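PDB 5K2M: RimK-related lysine biosynthesis protein from Thermococcus kodakarensis, which binds ADP and magnesium ions and probably works as an ATP-dependent ligase of the RimK family, LysX subfamily, in amino-acid biosynthesis. Local coordinates for residues G106-V111 with H159-F164; D82-T87 with W99-S104; L131-N136 with E142-H147. All coordinates share one frame; numbering follows the deposited sequence.

Contact 1: G106-V111 with H159-F164; sequences GGALRV and HYFQEF. With ADP (adenosine-5'-diphosphate), chain O.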
loop_
_atom_site.group_PDB
_atom_site.type_symbol
_atom_site.label_atom_id
_atom_site.label_comp_id
_atom_site.label_asym_id
_atom_site.label_seq_id
_atom_site.Cartn_x
_atom_site.Cartn_y
_atom_site.Cartn_z
ATOM N N GLY A 106 15.733 8.562 -45.293
ATOM C CA GLY A 106 15.968 7.606 -46.369
ATOM C C GLY A 106 14.732 7.342 -47.203
ATOM O O GLY A 106 14.818 7.125 -48.414
ATOM N N GLY A 107 13.569 7.357 -46.561
ATOM C CA GLY A 107 12.307 7.273 -47.292
ATOM C C GLY A 107 12.023 8.518 -48.120
ATOM O O GLY A 107 11.519 8.415 -49.240
ATOM N N ALA A 108 12.335 9.690 -47.565
ATOM C CA ALA A 108 12.070 10.969 -48.219
ATOM C C ALA A 108 12.841 11.140 -49.517
ATOM O O ALA A 108 12.348 11.760 -50.460
ATOM C CB ALA A 108 12.386 12.108 -47.276
ATOM N N LEU A 109 14.047 10.584 -49.561
ATOM C CA LEU A 109 14.859 10.546 -50.782
ATOM C C LEU A 109 14.134 9.943 -51.985
ATOM O O LEU A 109 14.454 10.252 -53.125
ATOM C CB LEU A 109 16.138 9.734 -50.525
ATOM C CG LEU A 109 17.448 10.443 -50.166
ATOM C CD1 LEU A 109 17.359 11.957 -50.086
ATOM C CD2 LEU A 109 18.060 9.861 -48.902
ATOM N N ARG A 110 13.173 9.071 -51.720
ATOM C CA ARG A 110 12.389 8.429 -52.769
ATOM C C ARG A 110 11.163 9.212 -53.219
ATOM O O ARG A 110 10.514 8.822 -54.178
ATOM C CB ARG A 110 11.962 7.045 -52.291
ATOM C CG ARG A 110 13.157 6.185 -51.945
ATOM C CD ARG A 110 12.904 4.749 -52.313
ATOM N NE ARG A 110 11.858 4.160 -51.478
ATOM C CZ ARG A 110 12.047 3.691 -50.250
ATOM N NH1 ARG A 110 13.244 3.745 -49.662
ATOM N NH2 ARG A 110 11.019 3.177 -49.597
ATOM N N VAL A 111 10.851 10.311 -52.542
ATOM C CA VAL A 111 9.660 11.096 -52.860
ATOM C C VAL A 111 9.673 11.650 -54.310
ATOM O O VAL A 111 8.649 11.631 -54.966
ATOM C CB VAL A 111 9.447 12.197 -51.805
ATOM C CG1 VAL A 111 8.449 13.230 -52.275
ATOM C CG2 VAL A 111 8.981 11.562 -50.509
ATOM N N HIS A 159 7.867 13.621 -42.892
ATOM C CA HIS A 159 8.246 14.301 -44.127
ATOM C C HIS A 159 7.099 14.366 -45.110
ATOM O O HIS A 159 6.721 13.349 -45.696
ATOM C CB HIS A 159 9.436 13.602 -44.755
ATOM C CG HIS A 159 10.641 13.600 -43.880
ATOM N ND1 HIS A 159 11.447 14.706 -43.730
ATOM C CD2 HIS A 159 11.153 12.645 -43.075
ATOM C CE1 HIS A 159 12.417 14.425 -42.879
ATOM N NE2 HIS A 159 12.268 13.177 -42.478
ATOM N N TYR A 160 6.568 15.577 -45.291
ATOM C CA TYR A 160 5.397 15.836 -46.115
ATOM C C TYR A 160 5.787 16.738 -47.264
ATOM O O TYR A 160 6.430 17.791 -47.063
ATOM C CB TYR A 160 4.315 16.510 -45.262
ATOM C CG TYR A 160 3.086 16.962 -46.014
ATOM C CD1 TYR A 160 2.019 16.109 -46.224
ATOM C CD2 TYR A 160 2.998 18.257 -46.514
ATOM C CE1 TYR A 160 0.885 16.532 -46.904
ATOM C CE2 TYR A 160 1.880 18.691 -47.200
ATOM C CZ TYR A 160 0.819 17.835 -47.378
ATOM O OH TYR A 160 -0.289 18.284 -48.055
ATOM N N PHE A 161 5.391 16.328 -48.468
ATOM C CA PHE A 161 5.803 16.992 -49.703
ATOM C C PHE A 161 4.621 17.124 -50.659
ATOM O O PHE A 161 3.737 16.296 -50.657
ATOM C CB PHE A 161 6.856 16.154 -50.435
ATOM C CG PHE A 161 8.144 15.981 -49.698
ATOM C CD1 PHE A 161 9.153 16.925 -49.806
ATOM C CD2 PHE A 161 8.380 14.846 -48.941
ATOM C CE1 PHE A 161 10.367 16.748 -49.162
ATOM C CE2 PHE A 161 9.590 14.671 -48.287
ATOM C CZ PHE A 161 10.583 15.623 -48.399
ATOM N N GLN A 162 4.634 18.166 -51.478
ATOM C CA GLN A 162 3.705 18.307 -52.593
ATOM C C GLN A 162 4.475 18.566 -53.874
ATOM O O GLN A 162 5.611 19.016 -53.833
ATOM C CB GLN A 162 2.772 19.495 -52.374
ATOM C CG GLN A 162 1.755 19.326 -51.265
ATOM C CD GLN A 162 0.941 20.593 -51.058
ATOM O OE1 GLN A 162 1.484 21.684 -51.076
ATOM N NE2 GLN A 162 -0.359 20.450 -50.859
ATOM N N GLU A 163 3.856 18.267 -55.007
ATOM C CA GLU A 163 4.307 18.811 -56.287
ATOM C C GLU A 163 4.324 20.333 -56.204
ATOM O O GLU A 163 3.453 20.925 -55.568
ATOM C CB GLU A 163 3.366 18.384 -57.423
ATOM C CG GLU A 163 1.961 18.963 -57.324
ATOM C CD GLU A 163 1.031 18.494 -58.430
ATOM O OE1 GLU A 163 1.511 18.130 -59.515
ATOM O OE2 GLU A 163 -0.194 18.472 -58.210
ATOM N N PHE A 164 5.295 20.974 -56.849
ATOM C CA PHE A 164 5.266 22.433 -56.953
ATOM C C PHE A 164 4.186 22.823 -57.954
ATOM O O PHE A 164 4.228 22.426 -59.119
ATOM C CB PHE A 164 6.611 23.000 -57.383
ATOM C CG PHE A 164 6.604 24.495 -57.594
ATOM C CD1 PHE A 164 6.604 25.367 -56.510
ATOM C CD2 PHE A 164 6.620 25.032 -58.872
ATOM C CE1 PHE A 164 6.606 26.739 -56.700
ATOM C CE2 PHE A 164 6.632 26.407 -59.064
ATOM C CZ PHE A 164 6.612 27.262 -57.978
HETATM P PB ADP O . 1.147 27.504 -44.223
HETATM O O1B ADP O . 0.435 28.673 -44.846
HETATM O O2B ADP O . 2.530 27.823 -43.707
HETATM O O3B ADP O . 0.351 26.726 -43.205
HETATM P PA ADP O . 0.830 26.484 -46.915
HETATM O O1A ADP O . -0.492 27.224 -46.960
HETATM O O2A ADP O . 0.805 25.079 -47.423
HETATM O O3A ADP O . 1.464 26.482 -45.439
HETATM O "O5'" ADP O . 1.927 27.297 -47.756
HETATM C "C5'" ADP O . 2.053 28.697 -47.649
HETATM C "C4'" ADP O . 2.016 29.324 -49.032
HETATM O "O4'" ADP O . 3.100 28.813 -49.817
HETATM C "C3'" ADP O . 0.747 29.058 -49.827
HETATM O "O3'" ADP O . -0.261 30.048 -49.570
HETATM C "C2'" ADP O . 1.266 29.117 -51.251
HETATM O "O2'" ADP O . 1.368 30.457 -51.729
HETATM C "C1'" ADP O . 2.672 28.577 -51.153
HETATM N N9 ADP O . 2.682 27.131 -51.417
HETATM C C8 ADP O . 2.556 26.148 -50.501
HETATM N N7 ADP O . 2.586 24.931 -51.073
HETATM C C5 ADP O . 2.720 25.139 -52.396
HETATM C C6 ADP O . 2.840 24.293 -53.582
HETATM N N6 ADP O . 2.805 22.948 -53.468
HETATM N N1 ADP O . 2.979 24.909 -54.772
HETATM C C2 ADP O . 3.012 26.243 -54.899
HETATM N N3 ADP O . 2.912 27.081 -53.867
HETATM C C4 ADP O . 2.774 26.592 -52.618
#

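Contact 2: D82-T87 with W99-S104; sequences DKLFAT and WKAALS. With ADP (adenosine-5'-diphosphate), chain O.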
loop_
_atom_site.group_PDB
_atom_site.type_symbol
_atom_site.label_atom_id
_atom_site.label_comp_id
_atom_site.label_asym_id
_atom_site.label_seq_id
_atom_site.Cartn_x
_atom_site.Cartn_y
_atom_site.Cartn_z
ATOM N N ASP A 82 -2.963 19.962 -38.953
ATOM C CA ASP A 82 -1.863 19.120 -39.365
ATOM C C ASP A 82 -1.946 18.910 -40.863
ATOM O O ASP A 82 -2.964 18.420 -41.353
ATOM C CB ASP A 82 -1.937 17.768 -38.644
ATOM C CG ASP A 82 -0.724 16.923 -38.909
ATOM O OD1 ASP A 82 0.255 17.088 -38.165
ATOM O OD2 ASP A 82 -0.713 16.162 -39.902
ATOM N N LYS A 83 -0.894 19.267 -41.597
ATOM C CA LYS A 83 -0.945 19.171 -43.054
ATOM C C LYS A 83 -1.321 17.764 -43.495
ATOM O O LYS A 83 -2.127 17.595 -44.395
ATOM C CB LYS A 83 0.389 19.575 -43.697
ATOM C CG LYS A 83 0.781 21.037 -43.532
ATOM C CD LYS A 83 -0.211 21.950 -44.220
ATOM C CE LYS A 83 0.370 23.337 -44.475
ATOM N NZ LYS A 83 0.676 24.077 -43.217
ATOM N N LEU A 84 -0.764 16.756 -42.830
ATOM C CA LEU A 84 -0.908 15.378 -43.278
ATOM C C LEU A 84 -2.267 14.813 -42.919
ATOM O O LEU A 84 -2.927 14.242 -43.766
ATOM C CB LEU A 84 0.220 14.507 -42.711
ATOM C CG LEU A 84 0.331 13.054 -43.163
ATOM C CD1 LEU A 84 0.044 12.890 -44.646
ATOM C CD2 LEU A 84 1.719 12.518 -42.874
ATOM N N PHE A 85 -2.688 14.970 -41.669
ATOM C CA PHE A 85 -4.034 14.529 -41.262
ATOM C C PHE A 85 -5.098 15.262 -42.091
ATOM O O PHE A 85 -6.089 14.654 -42.519
ATOM C CB PHE A 85 -4.290 14.758 -39.766
ATOM C CG PHE A 85 -3.780 13.665 -38.864
ATOM C CD1 PHE A 85 -2.414 13.487 -38.648
ATOM C CD2 PHE A 85 -4.676 12.834 -38.184
ATOM C CE1 PHE A 85 -1.943 12.496 -37.789
ATOM C CE2 PHE A 85 -4.217 11.829 -37.337
ATOM C CZ PHE A 85 -2.846 11.664 -37.137
ATOM N N ALA A 86 -4.883 16.547 -42.357
ATOM C CA ALA A 86 -5.846 17.304 -43.167
ATOM C C ALA A 86 -5.938 16.828 -44.616
ATOM O O ALA A 86 -7.060 16.674 -45.124
ATOM C CB ALA A 86 -5.585 18.796 -43.109
ATOM N N THR A 87 -4.810 16.549 -45.285
ATOM C CA THR A 87 -4.941 16.114 -46.676
ATOM C C THR A 87 -5.570 14.737 -46.724
ATOM O O THR A 87 -6.331 14.459 -47.633
ATOM C CB THR A 87 -3.677 16.189 -47.584
ATOM O OG1 THR A 87 -3.080 14.896 -47.744
ATOM C CG2 THR A 87 -2.702 17.168 -47.139
ATOM N N TRP A 99 0.702 14.715 -53.502
ATOM C CA TRP A 99 1.458 14.740 -52.265
ATOM C C TRP A 99 2.093 13.398 -51.965
ATOM O O TRP A 99 1.697 12.358 -52.495
ATOM C CB TRP A 99 0.558 15.154 -51.095
ATOM C CG TRP A 99 -0.518 14.172 -50.844
ATOM C CD1 TRP A 99 -1.711 14.076 -51.499
ATOM C CD2 TRP A 99 -0.494 13.117 -49.887
ATOM N NE1 TRP A 99 -2.440 13.019 -51.005
ATOM C CE2 TRP A 99 -1.714 12.414 -50.012
ATOM C CE3 TRP A 99 0.445 12.690 -48.938
ATOM C CZ2 TRP A 99 -2.027 11.317 -49.214
ATOM C CZ3 TRP A 99 0.138 11.603 -48.152
ATOM C CH2 TRP A 99 -1.095 10.929 -48.288
ATOM N N LYS A 100 3.079 13.435 -51.078
ATOM C CA LYS A 100 3.781 12.236 -50.670
ATOM C C LYS A 100 4.270 12.431 -49.233
ATOM O O LYS A 100 4.631 13.544 -48.842
ATOM C CB LYS A 100 4.939 11.986 -51.630
ATOM C CG LYS A 100 5.336 10.529 -51.784
ATOM C CD LYS A 100 4.402 9.750 -52.696
ATOM C CE LYS A 100 4.771 8.277 -52.650
ATOM N NZ LYS A 100 3.918 7.455 -53.544
ATOM N N ALA A 101 4.227 11.365 -48.441
ATOM C CA ALA A 101 4.709 11.412 -47.076
ATOM C C ALA A 101 5.668 10.257 -46.795
ATOM O O ALA A 101 5.432 9.101 -47.201
ATOM C CB ALA A 101 3.542 11.396 -46.094
ATOM N N ALA A 102 6.761 10.590 -46.122
ATOM C CA ALA A 102 7.749 9.609 -45.683
ATOM C C ALA A 102 8.005 9.767 -44.189
ATOM O O ALA A 102 7.736 10.828 -43.596
ATOM C CB ALA A 102 9.041 9.769 -46.473
ATOM N N LEU A 103 8.549 8.710 -43.601
ATOM C CA LEU A 103 8.718 8.605 -42.166
ATOM C C LEU A 103 10.180 8.582 -41.752
ATOM O O LEU A 103 10.480 8.387 -40.580
ATOM C CB LEU A 103 8.029 7.333 -41.660
ATOM C CG LEU A 103 6.526 7.392 -41.419
ATOM C CD1 LEU A 103 6.174 8.528 -40.470
ATOM C CD2 LEU A 103 5.753 7.525 -42.719
ATOM N N SER A 104 11.082 8.758 -42.714
ATOM C CA SER A 104 12.499 8.882 -42.437
ATOM C C SER A 104 13.197 9.614 -43.590
ATOM O O SER A 104 12.645 9.741 -44.701
ATOM C CB SER A 104 13.132 7.508 -42.231
ATOM O OG SER A 104 13.212 6.800 -43.454
HETATM P PB ADP O . 1.147 27.504 -44.223
HETATM O O1B ADP O . 0.435 28.673 -44.846
HETATM O O2B ADP O . 2.530 27.823 -43.707
HETATM O O3B ADP O . 0.351 26.726 -43.205
HETATM P PA ADP O . 0.830 26.484 -46.915
HETATM O O1A ADP O . -0.492 27.224 -46.960
HETATM O O2A ADP O . 0.805 25.079 -47.423
HETATM O O3A ADP O . 1.464 26.482 -45.439
HETATM O "O5'" ADP O . 1.927 27.297 -47.756
HETATM C "C5'" ADP O . 2.053 28.697 -47.649
HETATM C "C4'" ADP O . 2.016 29.324 -49.032
HETATM O "O4'" ADP O . 3.100 28.813 -49.817
HETATM C "C3'" ADP O . 0.747 29.058 -49.827
HETATM O "O3'" ADP O . -0.261 30.048 -49.570
HETATM C "C2'" ADP O . 1.266 29.117 -51.251
HETATM O "O2'" ADP O . 1.368 30.457 -51.729
HETATM C "C1'" ADP O . 2.672 28.577 -51.153
HETATM N N9 ADP O . 2.682 27.131 -51.417
HETATM C C8 ADP O . 2.556 26.148 -50.501
HETATM N N7 ADP O . 2.586 24.931 -51.073
HETATM C C5 ADP O . 2.720 25.139 -52.396
HETATM C C6 ADP O . 2.840 24.293 -53.582
HETATM N N6 ADP O . 2.805 22.948 -53.468
HETATM N N1 ADP O . 2.979 24.909 -54.772
HETATM C C2 ADP O . 3.012 26.243 -54.899
HETATM N N3 ADP O . 2.912 27.081 -53.867
HETATM C C4 ADP O . 2.774 26.592 -52.618
#

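Contact 3: L131-N136 with E142-H147; sequences LLAKVN and EAVLEH. With ADP (adenosine-5'-diphosphate), chain O.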
loop_
_atom_site.group_PDB
_atom_site.type_symbol
_atom_site.label_atom_id
_atom_site.label_comp_id
_atom_site.label_asym_id
_atom_site.label_seq_id
_atom_site.Cartn_x
_atom_site.Cartn_y
_atom_site.Cartn_z
ATOM N N LEU A 131 9.152 27.703 -42.867
ATOM C CA LEU A 131 9.927 26.501 -43.232
ATOM C C LEU A 131 9.456 25.830 -44.544
ATOM O O LEU A 131 9.783 24.674 -44.808
ATOM C CB LEU A 131 9.890 25.494 -42.059
ATOM C CG LEU A 131 11.126 25.210 -41.184
ATOM C CD1 LEU A 131 12.263 26.200 -41.337
ATOM C CD2 LEU A 131 10.732 25.075 -39.722
ATOM N N LEU A 132 8.678 26.545 -45.347
ATOM C CA LEU A 132 8.359 26.114 -46.706
ATOM C C LEU A 132 9.648 26.116 -47.519
ATOM O O LEU A 132 10.427 27.058 -47.427
ATOM C CB LEU A 132 7.343 27.061 -47.350
ATOM C CG LEU A 132 5.840 26.795 -47.170
ATOM C CD1 LEU A 132 5.334 25.816 -48.211
ATOM C CD2 LEU A 132 5.502 26.284 -45.773
ATOM N N ALA A 133 9.886 25.055 -48.285
ATOM C CA ALA A 133 11.041 24.988 -49.175
ATOM C C ALA A 133 10.643 24.493 -50.557
ATOM O O ALA A 133 9.938 23.492 -50.687
ATOM C CB ALA A 133 12.110 24.084 -48.598
ATOM N N LYS A 134 11.118 25.199 -51.583
ATOM C CA LYS A 134 11.029 24.751 -52.965
ATOM C C LYS A 134 12.326 24.030 -53.319
ATOM O O LYS A 134 13.410 24.625 -53.307
ATOM C CB LYS A 134 10.814 25.945 -53.887
ATOM C CG LYS A 134 10.593 25.604 -55.347
ATOM C CD LYS A 134 10.253 26.860 -56.123
ATOM C CE LYS A 134 9.836 26.565 -57.554
ATOM N NZ LYS A 134 11.003 26.239 -58.396
ATOM N N VAL A 135 12.193 22.748 -53.646
ATOM C CA VAL A 135 13.315 21.858 -53.879
ATOM C C VAL A 135 13.362 21.461 -55.345
ATOM O O VAL A 135 12.485 20.745 -55.822
ATOM C CB VAL A 135 13.149 20.604 -53.016
ATOM C CG1 VAL A 135 14.282 19.611 -53.250
ATOM C CG2 VAL A 135 13.071 21.001 -51.558
ATOM N N ASN A 136 14.409 21.903 -56.041
ATOM C CA ASN A 136 14.525 21.741 -57.485
ATOM C C ASN A 136 15.370 20.551 -57.914
ATOM O O ASN A 136 15.304 20.132 -59.074
ATOM C CB ASN A 136 15.104 23.008 -58.107
ATOM C CG ASN A 136 14.247 24.224 -57.855
ATOM O OD1 ASN A 136 13.025 24.133 -57.764
ATOM N ND2 ASN A 136 14.884 25.374 -57.731
ATOM N N GLU A 142 18.514 16.807 -50.233
ATOM C CA GLU A 142 19.471 16.394 -49.217
ATOM C C GLU A 142 19.706 17.473 -48.164
ATOM O O GLU A 142 19.692 17.191 -46.969
ATOM C CB GLU A 142 20.801 16.000 -49.873
ATOM C CG GLU A 142 20.722 14.618 -50.483
ATOM C CD GLU A 142 22.001 14.156 -51.148
ATOM O OE1 GLU A 142 21.886 13.234 -51.976
ATOM O OE2 GLU A 142 23.096 14.671 -50.839
ATOM N N ALA A 143 19.899 18.708 -48.607
ATOM C CA ALA A 143 20.116 19.823 -47.685
ATOM C C ALA A 143 18.927 19.982 -46.735
ATOM O O ALA A 143 19.110 20.043 -45.527
ATOM C CB ALA A 143 20.356 21.105 -48.460
ATOM N N VAL A 144 17.710 20.003 -47.278
ATOM C CA VAL A 144 16.506 20.117 -46.458
ATOM C C VAL A 144 16.411 18.974 -45.448
ATOM O O VAL A 144 16.182 19.204 -44.259
ATOM C CB VAL A 144 15.232 20.172 -47.327
ATOM C CG1 VAL A 144 13.964 20.050 -46.476
ATOM C CG2 VAL A 144 15.207 21.472 -48.112
ATOM N N LEU A 145 16.595 17.743 -45.912
ATOM C CA LEU A 145 16.496 16.584 -45.023
ATOM C C LEU A 145 17.610 16.556 -43.964
ATOM O O LEU A 145 17.368 16.147 -42.822
ATOM C CB LEU A 145 16.499 15.287 -45.822
ATOM C CG LEU A 145 15.314 15.100 -46.776
ATOM C CD1 LEU A 145 15.565 13.875 -47.634
ATOM C CD2 LEU A 145 14.009 14.963 -46.004
ATOM N N GLU A 146 18.813 16.997 -44.333
ATOM C CA GLU A 146 19.915 17.146 -43.358
ATOM C C GLU A 146 19.517 18.100 -42.242
ATOM O O GLU A 146 19.746 17.832 -41.067
ATOM C CB GLU A 146 21.208 17.675 -44.015
ATOM C CG GLU A 146 22.272 16.627 -44.310
ATOM C CD GLU A 146 22.851 15.978 -43.054
ATOM O OE1 GLU A 146 23.590 16.648 -42.283
ATOM O OE2 GLU A 146 22.556 14.780 -42.849
ATOM N N HIS A 147 18.927 19.226 -42.608
ATOM C CA HIS A 147 18.526 20.202 -41.590
ATOM C C HIS A 147 17.362 19.720 -40.735
ATOM O O HIS A 147 17.406 19.862 -39.518
ATOM C CB HIS A 147 18.259 21.570 -42.216
ATOM C CG HIS A 147 19.502 22.224 -42.723
ATOM N ND1 HIS A 147 20.080 23.313 -42.105
ATOM C CD2 HIS A 147 20.320 21.900 -43.749
ATOM C CE1 HIS A 147 21.182 23.645 -42.751
ATOM N NE2 HIS A 147 21.351 22.803 -43.750
HETATM P PB ADP O . 1.147 27.504 -44.223
HETATM O O1B ADP O . 0.435 28.673 -44.846
HETATM O O2B ADP O . 2.530 27.823 -43.707
HETATM O O3B ADP O . 0.351 26.726 -43.205
HETATM P PA ADP O . 0.830 26.484 -46.915
HETATM O O1A ADP O . -0.492 27.224 -46.960
HETATM O O2A ADP O . 0.805 25.079 -47.423
HETATM O O3A ADP O . 1.464 26.482 -45.439
HETATM O "O5'" ADP O . 1.927 27.297 -47.756
HETATM C "C5'" ADP O . 2.053 28.697 -47.649
HETATM C "C4'" ADP O . 2.016 29.324 -49.032
HETATM O "O4'" ADP O . 3.100 28.813 -49.817
HETATM C "C3'" ADP O . 0.747 29.058 -49.827
HETATM O "O3'" ADP O . -0.261 30.048 -49.570
HETATM C "C2'" ADP O . 1.266 29.117 -51.251
HETATM O "O2'" ADP O . 1.368 30.457 -51.729
HETATM C "C1'" ADP O . 2.672 28.577 -51.153
HETATM N N9 ADP O . 2.682 27.131 -51.417
HETATM C C8 ADP O . 2.556 26.148 -50.501
HETATM N N7 ADP O . 2.586 24.931 -51.073
HETATM C C5 ADP O . 2.720 25.139 -52.396
HETATM C C6 ADP O . 2.840 24.293 -53.582
HETATM N N6 ADP O . 2.805 22.948 -53.468
HETATM N N1 ADP O . 2.979 24.909 -54.772
HETATM C C2 ADP O . 3.012 26.243 -54.899
HETATM N N3 ADP O . 2.912 27.081 -53.867
HETATM C C4 ADP O . 2.774 26.592 -52.618
#

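Contact 1: G106-V111 with H159-F164
The methyl groups of V111 and A108 press on the ring of F161, joining the A108-V111 turn that follows on from helix 105-108 to strand 159-163 in the four-stranded antiparallel sheet of the ATP-grasp fold. V111 makes the tight end. Both of its branches touch F161 CD2 obliquely: CG2 lies 3.7 Å from F161 CD2, and CG1, which stands anti to the backbone N (chi1 166°), is just as near the same atom and also reaches F161 CB and F161 CG. Farther along the ring, A108 CB sits 3.9 Å from F161 CE2. The same methyl lies over one face of the H159 imidazole, 4.1 Å from H159 CG, and thus touches both rings on one side of the strand. A type I turn from A108 to V111, closed by V111 N to A108 O at 2.9 Å, puts both aliphatic groups on the sheet. L145 of helix 138-150 adds to this buried patch.

The looser side is that of L109 and R110, which are partly exposed; L109 points away from the strand, and R110 NH2 bonds D33 O of a second subunit.

The other side of the strand serves the nucleotide. Q162 and F164 flank the adenine region, and K122 and N240 hold the Q162 amide. The exocyclic amine of ADP is gripped by two acceptors: N6 donates to Q162 OE1 and, at 3.0 Å and 162°, to the backbone E163 O.

Contact 2: D82-T87 with W99-S104
Apolar contacts join L84 of helix 83-90 to W99 and A101 of strand 99-102. The leucine extends CG anti to its backbone N (chi1 -174°), which carries both methyls to the strand: CD1 comes 3.7 Å from W99 CZ3, on the six-membered part of the indole, while CD2 rests 3.9 Å from A101 CB. L84 and W99 cross at about a right angle, and A101 CB lies in the indole plane at its edge.

A polar atom meets the indole as well. As modelled, T87 OG1 stands over the middle of one face, 3.6 Å from W99 CE2, although the rotation of the T87 side chain is doubtful. Replacing W99 by an alanine removes the indole and is likely to open a gap beside L84 CD1, with T87 losing the neighbouring ring face.

The helix thus packs on an outermost strand of the chain's four-stranded ATP-grasp sheet; the axes of the short segments 83-87 and 99-102 approach to 10.5 Å and are inclined at 130°. A strand of a second subunit pairs antiparallel with A101 and A102, continuing this sheet across the interface.

Hydrogen bonds cap the helix start and reach the nucleotide. D82 is the N-cap: its OD2 accepts from F85 N at 2.9 Å in a nearly straight bond (171°), through the anti lone pair, and weakly from L84 N. D82 OD1 bonds Y58 OH of the second subunit. On the nucleotide side, K83 bends at chi2 and chi4 and its NZ reaches the beta-phosphate oxygen O3B of ADP at 2.7 Å; E241, a magnesium ligand, bonds the same ammonium.

Contact 3: L131-N136 with E142-H147
V144 meets A133 and V135 where helix 138-150 packs on strand 133-135, an outermost strand within this chain of the four-stranded antiparallel sheet in the ATP-grasp domain. Strand and helix follow each other closely in sequence, so this is a local strand-to-helix packing, with A133 and V144 the nearest pair of backbone positions.

Along the helix, E142 comes first and points away from the strand. Its carboxylate is divided between two partners: OE1 forms a salt bridge with R138 one turn earlier, and OE2 bonds H191 NE2 of a third subunit. A143 packs on A133 of that subunit.

V144 carries the contact through a single methyl. With CG1 anti to the backbone N (chi1 170°), CG2 is the branch turned to the sheet, and it bridges two residues of the strand: it lies 4.1 Å from A133 CB and 4.1 Å from V135 CG2. The valines cross obliquely. These are modest apolar touches, with no hydrogen bond between the segments, and the buried area is small, 86 Å² in all. S121 and L119 of the neighbouring strand 119-122 extend the surface, S121 touching V144 and L119 touching V135.

L145 turns to another neighbour and packs on L109. E146, whose backbone N bonds E142 O at 2.8 Å within the helix, uses OE1 to accept from L131 N of the third subunit.

The opposite side of the strand region looks to the nucleotide and to polar partners. K134 makes a cation-pi contact with F164, and its NZ donates to N136 OD1 at 3.0 Å. L132 belongs to the ligand pocket, its CD1 lying 3.6 Å from ADP C8.

All three contacts build on one four-stranded antiparallel sheet of the ATP-grasp domain, in the order 99-102, 159-163, 119-122, 133-135. Contacts 2 and 3 lie at the two outermost strands, their centres about 16 Å apart. Contact 1, on strand 159-163 beside the first, has its centre about 9 Å from that of contact 2 and about 10 Å from that of contact 3. Along the chain contact 2 closes before contact 1 opens, and contact 3 is nested inside the loop that contact 1 closes. Backbone pairing of H159 with A102 joins contacts 1 and 2; helix 138-150 joins contacts 1 and 3. ADP is reached from the sheet (Q162, E163), from helix 83-90 (K83) and from the loop before strand 133-135 (L132).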